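Local coordinates for DNA damage response protein Rtt109, putative (Neosartorya fumigata, PDB 5ZB9) that probably acetylates histone H3, transferring the acetyl group from acetyl-CoA, in chromatin assembly linked to DNA replication and the DNA damage response, at residues Val59-Asn64 / Ser69-Phe74; Val172-Leu177 / Phe220-Ala225; Val256-Asp261 / Asp270-Leu275. All coordinates share one frame; numbering follows the deposited sequence.

Contact 1 of 3, residues Val59-Asn64 / Ser69-Phe74; sequences VSISPN and SEVIIF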
loop_
_atom_site.group_PDB
_atom_site.type_symbol
_atom_site.label_atom_id
_atom_site.label_comp_id
_atom_site.label_asym_id
_atom_site.label_seq_id
_atom_site.Cartn_x
_atom_site.Cartn_y
_atom_site.Cartn_z
ATOM N N VAL A 59 -2.054 9.117 -13.820
ATOM C CA VAL A 59 -2.678 8.616 -15.027
ATOM C C VAL A 59 -3.585 9.692 -15.589
ATOM O O VAL A 59 -4.392 10.273 -14.870
ATOM C CB VAL A 59 -3.482 7.327 -14.769
ATOM C CG1 VAL A 59 -4.062 6.794 -16.073
ATOM C CG2 VAL A 59 -2.597 6.278 -14.097
ATOM N N SER A 60 -3.431 9.969 -16.876
ATOM C CA SER A 60 -4.227 11.005 -17.508
ATOM C C SER A 60 -4.850 10.496 -18.793
ATOM O O SER A 60 -4.458 9.456 -19.326
ATOM C CB SER A 60 -3.378 12.251 -17.782
ATOM O OG SER A 60 -2.202 11.912 -18.500
ATOM N N ILE A 61 -5.847 11.233 -19.262
ATOM C CA ILE A 61 -6.471 10.968 -20.538
ATOM C C ILE A 61 -6.446 12.228 -21.388
ATOM O O ILE A 61 -6.324 13.334 -20.865
ATOM C CB ILE A 61 -7.913 10.498 -20.367
ATOM C CG1 ILE A 61 -8.707 11.545 -19.587
ATOM C CG2 ILE A 61 -7.942 9.160 -19.663
ATOM C CD1 ILE A 61 -10.177 11.271 -19.536
ATOM N N SER A 62 -6.553 12.051 -22.698
ATOM C CA SER A 62 -6.693 13.173 -23.623
ATOM C C SER A 62 -8.143 13.272 -24.097
ATOM O O SER A 62 -8.591 12.432 -24.877
ATOM C CB SER A 62 -5.751 13.010 -24.825
ATOM O OG SER A 62 -4.394 12.879 -24.418
ATOM N N PRO A 63 -8.881 14.294 -23.625
ATOM C CA PRO A 63 -10.288 14.471 -24.020
ATOM C C PRO A 63 -10.456 14.582 -25.542
ATOM O O PRO A 63 -11.500 14.214 -26.085
ATOM C CB PRO A 63 -10.692 15.777 -23.329
ATOM C CG PRO A 63 -9.700 15.961 -22.231
ATOM C CD PRO A 63 -8.418 15.372 -22.734
ATOM N N ASN A 64 -9.428 15.086 -26.216
ATOM C CA ASN A 64 -9.367 15.044 -27.671
ATOM C C ASN A 64 -8.002 14.560 -28.135
ATOM O O ASN A 64 -6.977 15.169 -27.816
ATOM C CB ASN A 64 -9.669 16.414 -28.270
ATOM C CG ASN A 64 -11.039 16.916 -27.899
ATOM O OD1 ASN A 64 -12.052 16.382 -28.356
ATOM N ND2 ASN A 64 -11.087 17.950 -27.064
ATOM N N SER A 69 -3.743 18.438 -25.019
ATOM C CA SER A 69 -4.661 18.434 -23.885
ATOM C C SER A 69 -4.700 17.094 -23.148
ATOM O O SER A 69 -5.199 16.095 -23.667
ATOM C CB SER A 69 -6.069 18.807 -24.357
ATOM O OG SER A 69 -6.536 17.892 -25.340
ATOM N N GLU A 70 -4.154 17.087 -21.939
ATOM C CA GLU A 70 -4.294 15.956 -21.037
ATOM C C GLU A 70 -5.038 16.394 -19.786
ATOM O O GLU A 70 -4.911 17.542 -19.359
ATOM C CB GLU A 70 -2.928 15.387 -20.644
ATOM C CG GLU A 70 -2.199 14.629 -21.732
ATOM C CD GLU A 70 -0.867 14.080 -21.246
ATOM O OE1 GLU A 70 -0.771 13.716 -20.051
ATOM O OE2 GLU A 70 0.091 14.028 -22.055
ATOM N N VAL A 71 -5.813 15.494 -19.189
ATOM C CA VAL A 71 -6.258 15.736 -17.820
ATOM C C VAL A 71 -6.006 14.507 -16.946
ATOM O O VAL A 71 -6.368 13.379 -17.292
ATOM C CB VAL A 71 -7.750 16.155 -17.752
ATOM C CG1 VAL A 71 -8.676 15.064 -18.270
ATOM C CG2 VAL A 71 -8.115 16.559 -16.337
ATOM N N ILE A 72 -5.348 14.737 -15.817
ATOM C CA ILE A 72 -5.096 13.681 -14.850
ATOM C C ILE A 72 -6.406 13.133 -14.293
ATOM O O ILE A 72 -7.274 13.892 -13.876
ATOM C CB ILE A 72 -4.216 14.191 -13.695
ATOM C CG1 ILE A 72 -2.781 14.397 -14.176
ATOM C CG2 ILE A 72 -4.246 13.225 -12.526
ATOM C CD1 ILE A 72 -1.899 15.048 -13.141
ATOM N N ILE A 73 -6.550 11.813 -14.286
ATOM C CA ILE A 73 -7.755 11.202 -13.740
ATOM C C ILE A 73 -7.503 10.432 -12.445
ATOM O O ILE A 73 -8.439 10.128 -11.709
ATOM C CB ILE A 73 -8.404 10.242 -14.745
ATOM C CG1 ILE A 73 -7.438 9.107 -15.087
ATOM C CG2 ILE A 73 -8.838 10.996 -15.985
ATOM C CD1 ILE A 73 -8.111 7.901 -15.684
ATOM N N PHE A 74 -6.244 10.123 -12.158
ATOM C CA PHE A 74 -5.943 9.263 -11.029
ATOM C C PHE A 74 -4.503 9.417 -10.589
ATOM O O PHE A 74 -3.611 9.580 -11.412
ATOM C CB PHE A 74 -6.230 7.804 -11.386
ATOM C CG PHE A 74 -6.143 6.862 -10.218
ATOM C CD1 PHE A 74 -7.068 6.930 -9.181
ATOM C CD2 PHE A 74 -5.154 5.890 -10.164
ATOM C CE1 PHE A 74 -6.999 6.055 -8.098
ATOM C CE2 PHE A 74 -5.081 5.010 -9.091
ATOM C CZ PHE A 74 -6.004 5.093 -8.055
#
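Val-59 to Ile-61 pair antiparallel with Val-71 to Phe-74 at the turn end of a beta hairpin, and a classic beta bulge interrupts the pairing where Ile-73 and Phe-74 both face Val-59. Backbone bonds define the register. Ile-61 and Val-71 form a hydrogen-bonded pair, closed by Val-71 N to Ile-61 O (2.8 Å) and Ile-61 N to Val-71 O (3.0 Å). At the bulge Val-59 O accepts two donors in its carbonyl plane, Ile-73 N at 2.7 Å and the more bent Phe-74 N at 3.3 Å, while Val-59 N returns a bond to Phe-74 O.

Apolar contacts join Ile-61 to Val-71 and Ile-73 on the partner strand: its CG1 meets Ile-73 CG2 at 3.6 Å, the two side chains crossing at nearly a right angle, and also touches Val-71 CG1. Val-59 and Phe-74 continue onto helix 111-127.

On the face that Ser-60 shares with Ile-72, the polar groups meet. Glu-70 reaches along an extended chain to salt bridges with Arg-26 and Arg-465, tying the hairpin to strands 22-35 and 464-467. Ser-60 OG, set between the backbone N and the carbonyl carbon (chi1 53°), donates to Glu-70 OE1 at 2.8 Å from above the carboxylate plane.

Contact 2 of 3, residues Val172-Leu177 / Phe220-Ala225; sequences VIDPIL and FFPITA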
loop_
_atom_site.group_PDB
_atom_site.type_symbol
_atom_site.label_atom_id
_atom_site.label_comp_id
_atom_site.label_asym_id
_atom_site.label_seq_id
_atom_site.Cartn_x
_atom_site.Cartn_y
_atom_site.Cartn_z
ATOM N N VAL A 172 -9.118 -4.844 -5.256
ATOM C CA VAL A 172 -7.849 -4.513 -5.898
ATOM C C VAL A 172 -6.814 -5.593 -5.595
ATOM O O VAL A 172 -6.067 -6.044 -6.469
ATOM C CB VAL A 172 -7.305 -3.151 -5.415
ATOM C CG1 VAL A 172 -5.855 -2.969 -5.833
ATOM C CG2 VAL A 172 -8.178 -2.004 -5.924
ATOM N N ILE A 173 -6.787 -5.998 -4.332
ATOM C CA ILE A 173 -5.828 -6.966 -3.821
ATOM C C ILE A 173 -6.127 -8.407 -4.277
ATOM O O ILE A 173 -5.206 -9.178 -4.547
ATOM C CB ILE A 173 -5.792 -6.871 -2.268
ATOM C CG1 ILE A 173 -5.064 -5.588 -1.865
ATOM C CG2 ILE A 173 -5.148 -8.096 -1.618
ATOM C CD1 ILE A 173 -3.715 -5.442 -2.514
ATOM N N ASP A 174 -7.409 -8.754 -4.388
ATOM C CA ASP A 174 -7.816 -10.143 -4.646
ATOM C C ASP A 174 -7.100 -10.812 -5.837
ATOM O O ASP A 174 -6.592 -11.920 -5.689
ATOM C CB ASP A 174 -9.338 -10.222 -4.838
ATOM C CG ASP A 174 -9.887 -11.629 -4.635
ATOM O OD1 ASP A 174 -9.459 -12.313 -3.684
ATOM O OD2 ASP A 174 -10.753 -12.057 -5.421
ATOM N N PRO A 175 -7.036 -10.151 -7.014
ATOM C CA PRO A 175 -6.361 -10.831 -8.131
ATOM C C PRO A 175 -4.853 -10.975 -7.936
ATOM O O PRO A 175 -4.255 -11.913 -8.468
ATOM C CB PRO A 175 -6.660 -9.926 -9.330
ATOM C CG PRO A 175 -7.840 -9.130 -8.927
ATOM C CD PRO A 175 -7.668 -8.898 -7.461
ATOM N N ILE A 176 -4.241 -10.060 -7.194
ATOM C CA ILE A 176 -2.828 -10.207 -6.881
ATOM C C ILE A 176 -2.650 -11.430 -6.005
ATOM O O ILE A 176 -1.804 -12.285 -6.275
ATOM C CB ILE A 176 -2.260 -8.989 -6.155
ATOM C CG1 ILE A 176 -2.559 -7.720 -6.940
ATOM C CG2 ILE A 176 -0.767 -9.150 -5.944
ATOM C CD1 ILE A 176 -1.935 -6.485 -6.341
ATOM N N LEU A 177 -3.471 -11.489 -4.958
ATOM C CA LEU A 177 -3.489 -12.594 -4.011
ATOM C C LEU A 177 -3.587 -13.937 -4.728
ATOM O O LEU A 177 -2.863 -14.874 -4.413
ATOM C CB LEU A 177 -4.662 -12.422 -3.032
ATOM C CG LEU A 177 -5.143 -13.622 -2.199
ATOM C CD1 LEU A 177 -4.127 -14.057 -1.162
ATOM C CD2 LEU A 177 -6.477 -13.306 -1.536
ATOM N N PHE A 220 -16.704 -7.819 4.026
ATOM C CA PHE A 220 -15.811 -6.997 3.225
ATOM C C PHE A 220 -15.030 -7.835 2.216
ATOM O O PHE A 220 -14.502 -7.297 1.243
ATOM C CB PHE A 220 -14.842 -6.219 4.118
ATOM C CG PHE A 220 -15.515 -5.235 5.030
ATOM C CD1 PHE A 220 -16.143 -4.109 4.516
ATOM C CD2 PHE A 220 -15.515 -5.429 6.404
ATOM C CE1 PHE A 220 -16.773 -3.198 5.355
ATOM C CE2 PHE A 220 -16.143 -4.524 7.248
ATOM C CZ PHE A 220 -16.776 -3.407 6.719
ATOM N N PHE A 221 -14.957 -9.145 2.451
ATOM C CA PHE A 221 -14.199 -10.039 1.575
ATOM C C PHE A 221 -14.818 -10.095 0.175
ATOM O O PHE A 221 -16.030 -10.005 0.034
ATOM C CB PHE A 221 -14.130 -11.462 2.158
ATOM C CG PHE A 221 -13.379 -11.570 3.466
ATOM C CD1 PHE A 221 -12.661 -10.499 3.979
ATOM C CD2 PHE A 221 -13.390 -12.763 4.183
ATOM C CE1 PHE A 221 -11.975 -10.618 5.178
ATOM C CE2 PHE A 221 -12.707 -12.884 5.385
ATOM C CZ PHE A 221 -12.000 -11.819 5.881
ATOM N N PRO A 222 -13.989 -10.269 -0.864
ATOM C CA PRO A 222 -14.527 -10.479 -2.219
ATOM C C PRO A 222 -15.335 -11.784 -2.314
ATOM O O PRO A 222 -15.055 -12.721 -1.566
ATOM C CB PRO A 222 -13.273 -10.554 -3.098
ATOM C CG PRO A 222 -12.147 -10.050 -2.246
ATOM C CD PRO A 222 -12.518 -10.306 -0.833
ATOM N N ILE A 223 -16.301 -11.853 -3.229
ATOM C CA ILE A 223 -17.177 -13.025 -3.333
ATOM C C ILE A 223 -16.400 -14.296 -3.705
ATOM O O ILE A 223 -16.838 -15.412 -3.415
ATOM C CB ILE A 223 -18.332 -12.782 -4.353
ATOM C CG1 ILE A 223 -19.309 -13.970 -4.381
ATOM C CG2 ILE A 223 -17.791 -12.475 -5.742
ATOM C CD1 ILE A 223 -19.879 -14.349 -3.008
ATOM N N THR A 224 -15.227 -14.128 -4.302
ATOM C CA THR A 224 -14.338 -15.261 -4.544
ATOM C C THR A 224 -14.057 -16.097 -3.283
ATOM O O THR A 224 -13.789 -17.293 -3.377
ATOM C CB THR A 224 -12.995 -14.794 -5.127
ATOM O OG1 THR A 224 -12.430 -13.786 -4.279
ATOM C CG2 THR A 224 -13.189 -14.216 -6.513
ATOM N N ALA A 225 -14.129 -15.473 -2.109
ATOM C CA ALA A 225 -13.811 -16.156 -0.855
ATOM C C ALA A 225 -14.869 -17.189 -0.473
ATOM O O ALA A 225 -14.619 -18.066 0.365
ATOM C CB ALA A 225 -13.639 -15.148 0.275
#
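The closest backbone approach is between Asp-174, in the last turn of helix 162-177, and Pro-222, in the loop after helix 214-218, with their CA atoms 7.1 Å apart, so side chains alone bridge the two segments. The helix is kinked at Pro-175, whose nitrogen makes no bond to the preceding turn. In the loop, Ala-225 N bonds back to Pro-222 O and closes a tight bend that carries Thr-224 toward the helix.

Asp-174 is the single helix residue that touches the loop. Its CG lies anti to the backbone N (chi1 -160°), and the carboxylate extends across to two partners. Thr-224 approaches from the opposite direction, and its OG1 donates to Asp-174 OD2 at 2.7 Å, on the syn side and 28° out of the carboxylate plane. Thr-224 CG2 lies beside the same oxygen, 3.4 Å from Asp-174 OD2. The Pro-222 ring packs obliquely against the carboxylate, its CG 3.6 Å from Asp-174 CG, while Pro-222 CB stands 3.7 Å from Asp-174 OD2. This apolar ring shields part of a buried acidic group.

The other oxygen, Asp-174 OD1, takes a hydrogen bond from Trp-235 NE1 and a salt bridge from Arg-178 NE, so both oxygens are held and the rotation of the carboxylate is fixed. The arginine charge would be expected to stabilise the anionic form. Trp-235 also touches Pro-222, bringing strand 235-236 into the same cluster.

The arrangement, a buried helix carboxylate held by a loop threonine and covered by a proline, lies within the histone acetyltransferase fold. It borders the CoA pocket, which is without CoA here: the Pro-222 side chain is about 5 Å from that of Arg-171, on the same helix, which binds CoA in another structure of this protein.

Contact 3 of 3, residues Val256-Asp261 / Asp270-Leu275; sequences VPRFPD and DLDDEL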
loop_
_atom_site.group_PDB
_atom_site.type_symbol
_atom_site.label_atom_id
_atom_site.label_comp_id
_atom_site.label_asym_id
_atom_site.label_seq_id
_atom_site.Cartn_x
_atom_site.Cartn_y
_atom_site.Cartn_z
ATOM N N VAL A 256 3.421 -3.625 15.847
ATOM C CA VAL A 256 2.579 -2.967 14.841
ATOM C C VAL A 256 3.385 -2.015 13.951
ATOM O O VAL A 256 4.167 -1.215 14.452
ATOM C CB VAL A 256 1.447 -2.177 15.512
ATOM C CG1 VAL A 256 0.526 -1.571 14.472
ATOM C CG2 VAL A 256 0.672 -3.073 16.459
ATOM N N PRO A 257 3.202 -2.092 12.625
ATOM C CA PRO A 257 4.033 -1.232 11.773
ATOM C C PRO A 257 3.568 0.225 11.768
ATOM O O PRO A 257 2.375 0.490 11.837
ATOM C CB PRO A 257 3.876 -1.865 10.388
ATOM C CG PRO A 257 2.530 -2.507 10.428
ATOM C CD PRO A 257 2.318 -2.973 11.840
ATOM N N ARG A 258 4.509 1.157 11.680
ATOM C CA ARG A 258 4.188 2.580 11.747
ATOM C C ARG A 258 4.326 3.282 10.391
ATOM O O ARG A 258 5.416 3.674 9.992
ATOM C CB ARG A 258 5.074 3.253 12.799
ATOM C CG ARG A 258 4.815 2.729 14.210
ATOM C CD ARG A 258 6.041 2.796 15.106
ATOM N NE ARG A 258 5.781 2.218 16.426
ATOM C CZ ARG A 258 5.447 2.928 17.501
ATOM N NH1 ARG A 258 5.336 4.248 17.424
ATOM N NH2 ARG A 258 5.222 2.315 18.655
ATOM N N PHE A 259 3.203 3.432 9.694
ATOM C CA PHE A 259 3.162 4.060 8.374
ATOM C C PHE A 259 2.736 5.526 8.474
ATOM O O PHE A 259 2.084 5.911 9.446
ATOM C CB PHE A 259 2.195 3.299 7.456
ATOM C CG PHE A 259 2.616 1.893 7.155
ATOM C CD1 PHE A 259 3.711 1.641 6.339
ATOM C CD2 PHE A 259 1.909 0.818 7.673
ATOM C CE1 PHE A 259 4.104 0.343 6.054
ATOM C CE2 PHE A 259 2.293 -0.488 7.389
ATOM C CZ PHE A 259 3.393 -0.725 6.577
ATOM N N PRO A 260 3.092 6.345 7.463
ATOM C CA PRO A 260 2.675 7.755 7.388
ATOM C C PRO A 260 1.158 7.949 7.378
ATOM O O PRO A 260 0.459 7.260 6.630
ATOM C CB PRO A 260 3.251 8.232 6.054
ATOM C CG PRO A 260 4.272 7.248 5.677
ATOM C CD PRO A 260 3.939 5.957 6.320
ATOM N N ASP A 261 0.669 8.878 8.198
ATOM C CA ASP A 261 -0.736 9.301 8.197
ATOM C C ASP A 261 -1.722 8.179 8.531
ATOM O O ASP A 261 -2.919 8.322 8.315
ATOM C CB ASP A 261 -1.097 9.921 6.840
ATOM C CG ASP A 261 -0.148 11.050 6.440
ATOM O OD1 ASP A 261 0.386 11.727 7.345
ATOM O OD2 ASP A 261 0.068 11.259 5.222
ATOM N N ASP A 270 0.195 8.174 20.568
ATOM C CA ASP A 270 -0.482 8.569 21.799
ATOM C C ASP A 270 -0.176 7.623 22.944
ATOM O O ASP A 270 0.006 8.050 24.085
ATOM C CB ASP A 270 -1.995 8.626 21.597
ATOM C CG ASP A 270 -2.432 9.862 20.858
ATOM O OD1 ASP A 270 -1.548 10.622 20.414
ATOM O OD2 ASP A 270 -3.656 10.071 20.712
ATOM N N LEU A 271 -0.151 6.331 22.644
ATOM C CA LEU A 271 0.152 5.343 23.663
ATOM C C LEU A 271 1.621 5.458 24.075
ATOM O O LEU A 271 1.937 5.372 25.255
ATOM C CB LEU A 271 -0.160 3.933 23.168
ATOM C CG LEU A 271 -1.622 3.586 22.899
ATOM C CD1 LEU A 271 -1.706 2.317 22.072
ATOM C CD2 LEU A 271 -2.387 3.429 24.201
ATOM N N ASP A 272 2.510 5.666 23.105
ATOM C CA ASP A 272 3.931 5.844 23.402
ATOM C C ASP A 272 4.154 7.006 24.370
ATOM O O ASP A 272 5.056 6.960 25.200
ATOM C CB ASP A 272 4.740 6.078 22.122
ATOM C CG ASP A 272 5.106 4.780 21.402
ATOM O OD1 ASP A 272 4.829 3.675 21.932
ATOM O OD2 ASP A 272 5.690 4.868 20.301
ATOM N N ASP A 273 3.325 8.040 24.271
ATOM C CA ASP A 273 3.457 9.193 25.147
ATOM C C ASP A 273 2.982 8.917 26.585
ATOM O O ASP A 273 3.131 9.760 27.463
ATOM C CB ASP A 273 2.700 10.385 24.566
ATOM C CG ASP A 273 3.405 11.715 24.842
ATOM O OD1 ASP A 273 4.619 11.818 24.543
ATOM O OD2 ASP A 273 2.753 12.652 25.365
ATOM N N GLU A 274 2.409 7.743 26.829
ATOM C CA GLU A 274 2.110 7.326 28.197
ATOM C C GLU A 274 3.379 6.814 28.877
ATOM O O GLU A 274 3.433 6.705 30.100
ATOM C CB GLU A 274 1.028 6.242 28.229
ATOM C CG GLU A 274 -0.307 6.656 27.634
ATOM C CD GLU A 274 -1.358 5.546 27.685
ATOM O OE1 GLU A 274 -1.039 4.415 28.116
ATOM O OE2 GLU A 274 -2.514 5.810 27.295
ATOM N N LEU A 275 4.396 6.492 28.083
ATOM C CA LEU A 275 5.674 6.017 28.622
ATOM C C LEU A 275 6.419 7.135 29.339
ATOM O O LEU A 275 6.291 8.300 28.969
ATOM C CB LEU A 275 6.562 5.453 27.508
ATOM C CG LEU A 275 6.004 4.305 26.667
ATOM C CD1 LEU A 275 6.994 3.890 25.595
ATOM C CD2 LEU A 275 5.648 3.133 27.544
#
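Arg-258 turns CG anti to its own carbonyl carbon (chi1 -64°) and then runs extended from CG to NE, which carries the guanidinium far from its backbone; the last torsion then turns the guanidinium roughly crosswise to the extended chain. Asp-272 likewise sets its carboxylate carbon anti to the carbonyl carbon. The two side chains meet from opposite directions across a wide gap: their CA atoms, the nearest pair between the segments, are 12.1 Å apart.

A salt bridge spans that gap. Both terminal nitrogens of Arg-258 converge on one carboxylate oxygen, with NH1 at 3.0 Å from Asp-272 OD2 and NH2 in a weak bond at 3.1 Å from the same atom. Neither bond is straight; the N-H...O angle from NH1 is 137°, as expected when two donors of one guanidinium share a single acceptor. Asp-272 OD2 sits at the guanidinium edge and is approached by NH1 on the syn side, out of the carboxylate plane. The guanidinium and carboxylate planes are tilted only 15° from each other.

Asp-272 OD1 has its own partners: Arg-253 NE, in a second salt bridge, and Trp-291 NE1. Arg-258 NH2 also donates to the backbone oxygen of Arg-253, so the two arginines and the aspartate form a linked cluster.

The bridge pins the loop at Arg-258 to Asp-272 of helix 266-272 at the protein surface, away from the CoA site. With two arginines around it, the Asp-272 carboxylate would be expected to remain ionised, and its negative charge probably offsets part of the positive charge they bring together.

The three contacts follow in series along the chain without touching. The centres of contacts 1 and 2 are 29 Å apart, yet their nearest atoms come within about 8 Å, and helix 111-127 lies against side chains of segments from both. That helix contains the CoA-binding residues Leu-112 and Arg-113, though no CoA is bound in this model: the Phe-74 side chain of contact 1 is about 4 Å from that of Leu-112, and the Asp-174 side chain of contact 2 about 8 Å from that of Arg-113. Contact 3 stands apart from this site, its centre 39 Å from that of contact 1 and 29 Å from that of contact 2.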